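Local atomic coordinates of Afp3 (Serratia entomophila, PDB entry 6RBN), a protein that probably forms, together with related subunits, the contractile sheath around the inner tube of the anti-feeding prophage, a phage-tail-like injection system. Residues P41-V46 with I58-N63; R116-F119 with P125-L128; G138-L143 with R166-G171. All coordinates share one frame; numbering follows the deposited sequence.

Contact 1 (P41-V46 with I58-N63)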
loop_
_atom_site.group_PDB
_atom_site.type_symbol
_atom_site.label_atom_id
_atom_site.label_comp_id
_atom_site.label_asym_id
_atom_site.label_seq_id
_atom_site.Cartn_x
_atom_site.Cartn_y
_atom_site.Cartn_z
ATOM N N PRO D 41 67.788 9.623 -43.783
ATOM C CA PRO D 41 67.271 10.231 -45.015
ATOM C C PRO D 41 66.045 9.562 -45.618
ATOM O O PRO D 41 65.727 9.852 -46.773
ATOM C CB PRO D 41 68.466 10.105 -45.971
ATOM C CG PRO D 41 69.161 8.882 -45.517
ATOM C CD PRO D 41 69.015 8.845 -44.023
ATOM N N GLU D 42 65.342 8.674 -44.911
ATOM C CA GLU D 42 64.128 8.119 -45.500
ATOM C C GLU D 42 62.969 9.105 -45.447
ATOM O O GLU D 42 62.058 9.024 -46.276
ATOM C CB GLU D 42 63.737 6.801 -44.819
ATOM C CG GLU D 42 63.268 6.923 -43.381
ATOM C CD GLU D 42 64.400 6.782 -42.391
ATOM O OE1 GLU D 42 65.571 6.802 -42.821
ATOM O OE2 GLU D 42 64.121 6.659 -41.180
ATOM N N LEU D 43 62.979 10.034 -44.496
ATOM C CA LEU D 43 61.921 11.038 -44.379
ATOM C C LEU D 43 62.338 12.353 -45.038
ATOM O O LEU D 43 62.304 13.430 -44.456
ATOM C CB LEU D 43 61.516 11.197 -42.912
ATOM C CG LEU D 43 62.484 11.368 -41.731
ATOM C CD1 LEU D 43 62.771 12.798 -41.336
ATOM C CD2 LEU D 43 61.944 10.605 -40.539
ATOM N N ALA D 44 62.687 12.248 -46.318
ATOM C CA ALA D 44 63.151 13.399 -47.080
ATOM C C ALA D 44 62.065 14.041 -47.928
ATOM O O ALA D 44 62.050 15.267 -48.068
ATOM C CB ALA D 44 64.319 12.996 -47.986
ATOM N N GLY D 45 61.158 13.252 -48.494
ATOM C CA GLY D 45 60.118 13.800 -49.340
ATOM C C GLY D 45 58.717 13.496 -48.858
ATOM O O GLY D 45 57.752 13.637 -49.615
ATOM N N VAL D 46 58.589 13.075 -47.603
ATOM C CA VAL D 46 57.290 12.718 -47.045
ATOM C C VAL D 46 56.943 13.656 -45.898
ATOM O O VAL D 46 57.757 14.495 -45.497
ATOM C CB VAL D 46 57.270 11.253 -46.578
ATOM C CG1 VAL D 46 57.495 10.321 -47.751
ATOM C CG2 VAL D 46 58.317 11.029 -45.507
ATOM N N ILE D 58 65.084 14.182 -32.271
ATOM C CA ILE D 58 65.503 12.822 -32.587
ATOM C C ILE D 58 65.427 12.570 -34.086
ATOM O O ILE D 58 66.332 11.967 -34.673
ATOM C CB ILE D 58 64.650 11.821 -31.787
ATOM C CG1 ILE D 58 64.881 12.020 -30.293
ATOM C CG2 ILE D 58 64.971 10.389 -32.171
ATOM C CD1 ILE D 58 63.919 11.263 -29.435
ATOM N N LEU D 59 64.366 13.046 -34.735
ATOM C CA LEU D 59 64.173 12.767 -36.153
ATOM C C LEU D 59 64.962 13.730 -37.028
ATOM O O LEU D 59 65.555 13.324 -38.032
ATOM C CB LEU D 59 62.686 12.824 -36.496
ATOM C CG LEU D 59 61.831 11.751 -35.828
ATOM C CD1 LEU D 59 60.367 11.978 -36.132
ATOM C CD2 LEU D 59 62.262 10.378 -36.287
ATOM N N PHE D 60 64.979 15.007 -36.670
ATOM C CA PHE D 60 65.618 16.039 -37.470
ATOM C C PHE D 60 66.843 16.594 -36.759
ATOM O O PHE D 60 66.960 16.539 -35.533
ATOM C CB PHE D 60 64.640 17.175 -37.768
ATOM C CG PHE D 60 63.520 16.787 -38.681
ATOM C CD1 PHE D 60 63.678 16.843 -40.052
ATOM C CD2 PHE D 60 62.313 16.346 -38.167
ATOM C CE1 PHE D 60 62.650 16.483 -40.895
ATOM C CE2 PHE D 60 61.283 15.979 -39.005
ATOM C CZ PHE D 60 61.452 16.052 -40.371
ATOM N N ASP D 61 67.762 17.134 -37.552
ATOM C CA ASP D 61 68.927 17.810 -37.001
ATOM C C ASP D 61 68.492 19.166 -36.466
ATOM O O ASP D 61 67.980 20.000 -37.218
ATOM C CB ASP D 61 70.003 17.968 -38.071
ATOM C CG ASP D 61 71.360 18.338 -37.495
ATOM O OD1 ASP D 61 71.486 18.466 -36.261
ATOM O OD2 ASP D 61 72.311 18.500 -38.289
ATOM N N SER D 62 68.686 19.387 -35.170
ATOM C CA SER D 62 68.209 20.603 -34.532
ATOM C C SER D 62 69.302 21.631 -34.292
ATOM O O SER D 62 68.993 22.738 -33.842
ATOM C CB SER D 62 67.528 20.269 -33.202
ATOM O OG SER D 62 68.457 19.744 -32.273
ATOM N N ASN D 63 70.563 21.306 -34.568
ATOM C CA ASN D 63 71.643 22.285 -34.400
ATOM C C ASN D 63 71.915 23.001 -35.719
ATOM O O ASN D 63 71.629 24.195 -35.845
ATOM C CB ASN D 63 72.897 21.594 -33.867
ATOM C CG ASN D 63 72.676 20.968 -32.507
ATOM O OD1 ASN D 63 72.741 19.748 -32.353
ATOM N ND2 ASN D 63 72.397 21.802 -31.513
#
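The ring of Phe60 is the flat group of this contact, and Leu43 reaches it with one methyl. Here the loop between strands 31-34 and 48-49, which includes residues 41-46, packs against the C-terminal end of helix 53-59. Leu43 CD1 lies 4.0 Å from the centroid of the Phe60 ring and 30° off its normal, an off-centre CH-pi contact. The methyl sits nearest the outer end of the ring, 3.6 Å from Leu43 CD1 to Phe60 CZ, with Phe60 CE1 almost as close. The ring of Tyr56 also meets that of Phe60, their planes inclined at about 20°, while the side chains of Thr48 and Ile50 touch it too. Leu59 ends helix 53-59, and Phe60 is the first residue to leave helical backbone angles. Its CG stands anti to the carbonyl carbon, and the ring extends from there to the loop. Leu43 points its CB to the helix end, and its CG lies between the backbone N and the carbonyl carbon (chi1 48°), carrying the branch point to the helix end, where CD1 meets Phe60 and CD2 meets Leu59. The second touch is looser, Leu43 CD2 facing Leu59 CD2 at 4.3 Å. Pro38 and Thr48 pack against Leu43 as well. Backbone bonds of Leu59 with Leu39 and of Asp61 with Thr37 tie the earlier part of the same loop to the chain leaving the helix. Ile58, next to Leu59, packs on Thr320 of a neighbouring Afp2 chain. Beyond the ring Asp61 and Asn63 form an Asx turn, with a weak, fairly straight bond of 3.4 Å from Asn63 N to Asp61 OD1.

Contact 2 (R116-F119 with P125-L128)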
loop_
_atom_site.group_PDB
_atom_site.type_symbol
_atom_site.label_atom_id
_atom_site.label_comp_id
_atom_site.label_asym_id
_atom_site.label_seq_id
_atom_site.Cartn_x
_atom_site.Cartn_y
_atom_site.Cartn_z
ATOM N N ARG D 116 60.846 26.122 -32.475
ATOM C CA ARG D 116 60.933 26.399 -31.046
ATOM C C ARG D 116 60.003 27.541 -30.658
ATOM O O ARG D 116 59.357 27.491 -29.608
ATOM C CB ARG D 116 62.383 26.678 -30.657
ATOM C CG ARG D 116 62.561 27.100 -29.218
ATOM C CD ARG D 116 63.991 27.014 -28.751
ATOM N NE ARG D 116 64.374 25.627 -28.512
ATOM C CZ ARG D 116 65.606 25.227 -28.221
ATOM N NH1 ARG D 116 65.851 23.942 -28.016
ATOM N NH2 ARG D 116 66.591 26.109 -28.134
ATOM N N LEU D 117 59.848 28.531 -31.529
ATOM C CA LEU D 117 58.867 29.576 -31.276
ATOM C C LEU D 117 57.439 29.097 -31.484
ATOM O O LEU D 117 56.508 29.755 -31.012
ATOM C CB LEU D 117 59.150 30.771 -32.169
ATOM C CG LEU D 117 60.490 31.422 -31.863
ATOM C CD1 LEU D 117 60.742 32.467 -32.893
ATOM C CD2 LEU D 117 60.480 32.021 -30.474
ATOM N N TYR D 118 57.243 27.979 -32.181
ATOM C CA TYR D 118 55.908 27.405 -32.299
ATOM C C TYR D 118 55.472 26.754 -30.994
ATOM O O TYR D 118 54.339 26.949 -30.540
ATOM C CB TYR D 118 55.861 26.401 -33.450
ATOM C CG TYR D 118 54.557 25.647 -33.536
ATOM C CD1 TYR D 118 53.396 26.275 -33.959
ATOM C CD2 TYR D 118 54.489 24.304 -33.198
ATOM C CE1 TYR D 118 52.206 25.586 -34.037
ATOM C CE2 TYR D 118 53.306 23.611 -33.271
ATOM C CZ TYR D 118 52.171 24.255 -33.691
ATOM O OH TYR D 118 50.988 23.566 -33.764
ATOM N N PHE D 119 56.353 25.970 -30.371
ATOM C CA PHE D 119 55.959 25.264 -29.159
ATOM C C PHE D 119 55.974 26.185 -27.942
ATOM O O PHE D 119 55.330 25.891 -26.930
ATOM C CB PHE D 119 56.857 24.052 -28.930
ATOM C CG PHE D 119 56.676 22.960 -29.941
ATOM C CD1 PHE D 119 55.570 22.134 -29.893
ATOM C CD2 PHE D 119 57.629 22.731 -30.910
ATOM C CE1 PHE D 119 55.402 21.126 -30.814
ATOM C CE2 PHE D 119 57.469 21.723 -31.835
ATOM C CZ PHE D 119 56.353 20.921 -31.784
ATOM N N PRO D 125 50.350 18.791 -32.777
ATOM C CA PRO D 125 50.916 17.597 -33.433
ATOM C C PRO D 125 51.884 17.911 -34.564
ATOM O O PRO D 125 52.705 17.051 -34.902
ATOM C CB PRO D 125 49.666 16.856 -33.929
ATOM C CG PRO D 125 48.562 17.335 -33.045
ATOM C CD PRO D 125 48.878 18.776 -32.783
ATOM N N CYS D 126 51.761 19.084 -35.201
ATOM C CA CYS D 126 52.825 19.747 -35.962
ATOM C C CYS D 126 53.456 18.920 -37.085
ATOM O O CYS D 126 54.588 18.453 -36.944
ATOM C CB CYS D 126 53.915 20.214 -34.993
ATOM S SG CYS D 126 55.168 21.308 -35.693
ATOM N N TYR D 127 52.719 18.655 -38.156
ATOM C CA TYR D 127 53.272 17.963 -39.312
ATOM C C TYR D 127 54.320 18.824 -40.013
ATOM O O TYR D 127 54.208 20.049 -40.068
ATOM C CB TYR D 127 52.164 17.577 -40.291
ATOM C CG TYR D 127 51.275 16.479 -39.768
ATOM C CD1 TYR D 127 51.626 15.145 -39.917
ATOM C CD2 TYR D 127 50.108 16.775 -39.090
ATOM C CE1 TYR D 127 50.826 14.143 -39.428
ATOM C CE2 TYR D 127 49.306 15.781 -38.592
ATOM C CZ TYR D 127 49.666 14.465 -38.764
ATOM O OH TYR D 127 48.861 13.470 -38.270
ATOM N N LEU D 128 55.362 18.170 -40.524
ATOM C CA LEU D 128 56.450 18.845 -41.220
ATOM C C LEU D 128 56.647 18.238 -42.600
ATOM O O LEU D 128 56.492 17.031 -42.782
ATOM C CB LEU D 128 57.773 18.749 -40.462
ATOM C CG LEU D 128 57.909 19.371 -39.079
ATOM C CD1 LEU D 128 59.337 19.199 -38.606
ATOM C CD2 LEU D 128 57.504 20.822 -39.080
#
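Cys126 brings its thiol up to two aromatic rings of the helix 111-120, those of Tyr118 and Phe119. The sulfur is closest to the first: Cys126 SG lies 3.8 Å from Tyr118 CE2, with Tyr118 CD2 slightly farther. Cys126 SG stands 4.6 Å from the Tyr118 centroid and 45° off the ring normal, an oblique sulfur-aromatic contact. The second ring is approached in a similar slanting way, at 5.0 Å from Cys126 SG to the Phe119 centroid. Here the methylene shares the work, since Phe119 CZ is 4.1 Å from Cys126 CB. Sulfur and methylene thus both serve the two rings, and the joint is wholly apolar in its touching atoms. With SG anti to the backbone N (chi1 -169°), the thiol is carried out to the helix.

The two rings also touch each other. Tyr118 CD2 lies 3.9 Å above the plane of the Phe119 ring, over its centre, so an atom of the Tyr118 ring stands over one face of the Phe119 ring. In the next shell Phe32 meets Tyr118 edge-to-face and touches Cys126, Pro30 packs on Tyr118, and Trp53 lies against Phe119. Cys126 has a positive phi (56°) just before the strand begins. Directly after it the backbone is fixed on two sides: Tyr127 bonds with Phe32 of strand 31-34, and Leu128 with Thr48 of strand 48-49. The whole is a helix-loop-strand connection, in which helix 111-120 packs by its aromatic residues against the residue just ahead of the central strand of a small mixed sheet.

Contact 3 (G138-L143 with R166-G171); sequences GPLAAL and RTAVYG
Leu140 crosses from the short helix 137-141 to the helix 163-172 and meets there Ala168 and Val169. Its CB already heads for the partner, and the backbones come near, with Leu140 CA 7.1 Å from Val169 CA. CG follows, anti to the carbonyl carbon (chi1 -71°), and from this branch point the two methyls part. CD1 goes to the small residue: Leu140 CD1 rests 3.8 Å from Ala168 CB, methyl against methyl. The same carbon lies 3.9 Å from Ala168 O, so it also grazes the helix backbone beside that short side chain. CD2 turns to the next residue along, Leu140 CD2 standing 4.2 Å from Val169 CG2. One leucine tip therefore straddles two consecutive residues of the opposing helix.

This is helix-on-helix packing in an alpha/beta fold, and side chains from both segments also reach strands. Tyr170 lays its side chain on strand 185-188, touching Leu185, Ala187 and Asp188. Pro139 of helix 137-141 and Leu143 of the following helix 143-149 both touch Tyr129 of strand 127-130. Leu143 also directs its CB to helix 163-172 but stops short of it, with 4.9 Å from Leu143 CD2 to Val169 CG1. The short first helix is held by few bonds of its own: Gly138 O accepts Ala142 N at 3.2 Å and, more weakly, Ala141 N. Helix 163-172 is better bonded; Thr167 OG1 bonds to Glu163 O in the first turn and Arg166 NE to Asp162 O just ahead of the helix.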
loop_
_atom_site.group_PDB
_atom_site.type_symbol
_atom_site.label_atom_id
_atom_site.label_comp_id
_atom_site.label_asym_id
_atom_site.label_seq_id
_atom_site.Cartn_x
_atom_site.Cartn_y
_atom_site.Cartn_z
ATOM N N GLY D 138 59.016 19.282 -58.992
ATOM C CA GLY D 138 58.601 17.920 -58.766
ATOM C C GLY D 138 57.905 17.714 -57.432
ATOM O O GLY D 138 56.728 17.342 -57.388
ATOM N N PRO D 139 58.618 17.920 -56.318
ATOM C CA PRO D 139 57.975 17.766 -55.000
ATOM C C PRO D 139 56.898 18.795 -54.693
ATOM O O PRO D 139 56.038 18.523 -53.849
ATOM C CB PRO D 139 59.151 17.885 -54.022
ATOM C CG PRO D 139 60.324 17.456 -54.803
ATOM C CD PRO D 139 60.087 17.958 -56.191
ATOM N N LEU D 140 56.909 19.964 -55.336
ATOM C CA LEU D 140 55.828 20.915 -55.109
ATOM C C LEU D 140 54.564 20.524 -55.859
ATOM O O LEU D 140 53.459 20.876 -55.431
ATOM C CB LEU D 140 56.259 22.323 -55.502
ATOM C CG LEU D 140 57.275 22.977 -54.573
ATOM C CD1 LEU D 140 57.731 24.301 -55.141
ATOM C CD2 LEU D 140 56.667 23.167 -53.198
ATOM N N ALA D 141 54.696 19.808 -56.976
ATOM C CA ALA D 141 53.510 19.316 -57.665
ATOM C C ALA D 141 52.894 18.136 -56.931
ATOM O O ALA D 141 51.680 17.924 -57.006
ATOM C CB ALA D 141 53.852 18.926 -59.101
ATOM N N ALA D 142 53.708 17.364 -56.218
ATOM C CA ALA D 142 53.233 16.235 -55.433
ATOM C C ALA D 142 52.826 16.628 -54.024
ATOM O O ALA D 142 52.453 15.753 -53.238
ATOM C CB ALA D 142 54.309 15.149 -55.368
ATOM N N LEU D 143 52.882 17.919 -53.689
ATOM C CA LEU D 143 52.554 18.337 -52.326
ATOM C C LEU D 143 51.061 18.283 -51.996
ATOM O O LEU D 143 50.728 17.731 -50.932
ATOM C CB LEU D 143 53.159 19.718 -52.042
ATOM C CG LEU D 143 52.915 20.271 -50.638
ATOM C CD1 LEU D 143 53.523 19.362 -49.591
ATOM C CD2 LEU D 143 53.475 21.673 -50.513
ATOM N N ARG D 166 58.539 31.076 -50.645
ATOM C CA ARG D 166 57.151 31.018 -50.202
ATOM C C ARG D 166 56.184 31.186 -51.362
ATOM O O ARG D 166 55.085 30.624 -51.342
ATOM C CB ARG D 166 56.900 32.088 -49.146
ATOM C CG ARG D 166 57.584 31.813 -47.837
ATOM C CD ARG D 166 57.409 32.975 -46.894
ATOM N NE ARG D 166 58.141 34.137 -47.378
ATOM C CZ ARG D 166 58.161 35.313 -46.768
ATOM N NH1 ARG D 166 57.508 35.479 -45.637
ATOM N NH2 ARG D 166 58.855 36.318 -47.280
ATOM N N THR D 167 56.569 31.969 -52.375
ATOM C CA THR D 167 55.729 32.162 -53.550
ATOM C C THR D 167 55.556 30.867 -54.339
ATOM O O THR D 167 54.467 30.613 -54.865
ATOM C CB THR D 167 56.333 33.267 -54.422
ATOM O OG1 THR D 167 56.484 34.452 -53.633
ATOM C CG2 THR D 167 55.446 33.595 -55.610
ATOM N N ALA D 168 56.586 30.023 -54.383
ATOM C CA ALA D 168 56.439 28.709 -54.993
ATOM C C ALA D 168 55.567 27.790 -54.148
ATOM O O ALA D 168 54.887 26.912 -54.688
ATOM C CB ALA D 168 57.811 28.079 -55.216
ATOM N N VAL D 169 55.569 27.975 -52.828
ATOM C CA VAL D 169 54.724 27.164 -51.960
ATOM C C VAL D 169 53.287 27.676 -51.973
ATOM O O VAL D 169 52.339 26.887 -52.046
ATOM C CB VAL D 169 55.316 27.131 -50.539
ATOM C CG1 VAL D 169 54.394 26.417 -49.573
ATOM C CG2 VAL D 169 56.665 26.445 -50.555
ATOM N N TYR D 170 53.104 29.000 -51.933
ATOM C CA TYR D 170 51.756 29.567 -51.896
ATOM C C TYR D 170 51.026 29.371 -53.217
ATOM O O TYR D 170 49.794 29.301 -53.236
ATOM C CB TYR D 170 51.808 31.058 -51.559
ATOM C CG TYR D 170 52.273 31.392 -50.160
ATOM C CD1 TYR D 170 52.293 30.432 -49.158
ATOM C CD2 TYR D 170 52.704 32.673 -49.848
ATOM C CE1 TYR D 170 52.726 30.741 -47.885
ATOM C CE2 TYR D 170 53.139 32.991 -48.578
ATOM C CZ TYR D 170 53.145 32.021 -47.601
ATOM O OH TYR D 170 53.575 32.329 -46.334
ATOM N N GLY D 171 51.762 29.283 -54.326
ATOM C CA GLY D 171 51.131 28.999 -55.601
ATOM C C GLY D 171 50.769 27.541 -55.771
ATOM O O GLY D 171 49.789 27.221 -56.449
#

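All three contacts are buried and largely apolar where they touch, but they join different parts. Contact 1 sits farthest from the chain's centre, about 23 Å, and of the three it alone has a segment touched by another chain. Contact 2 is the most central, about 12 Å, and joins a helix to the lead-in of a strand with sulfur and aromatic rings; contact 3 joins two helices mainly through aliphatic methyls. Contacts 1 and 2 meet directly, Phe60 CE2 lying 3.8 Å from Leu128 CD1. Contact 3 touches neither, its nearest atoms being about 6 Å from contact 1 and 8 Å from contact 2, yet strand 127-130 of contact 2 leads on to its helix 137-141.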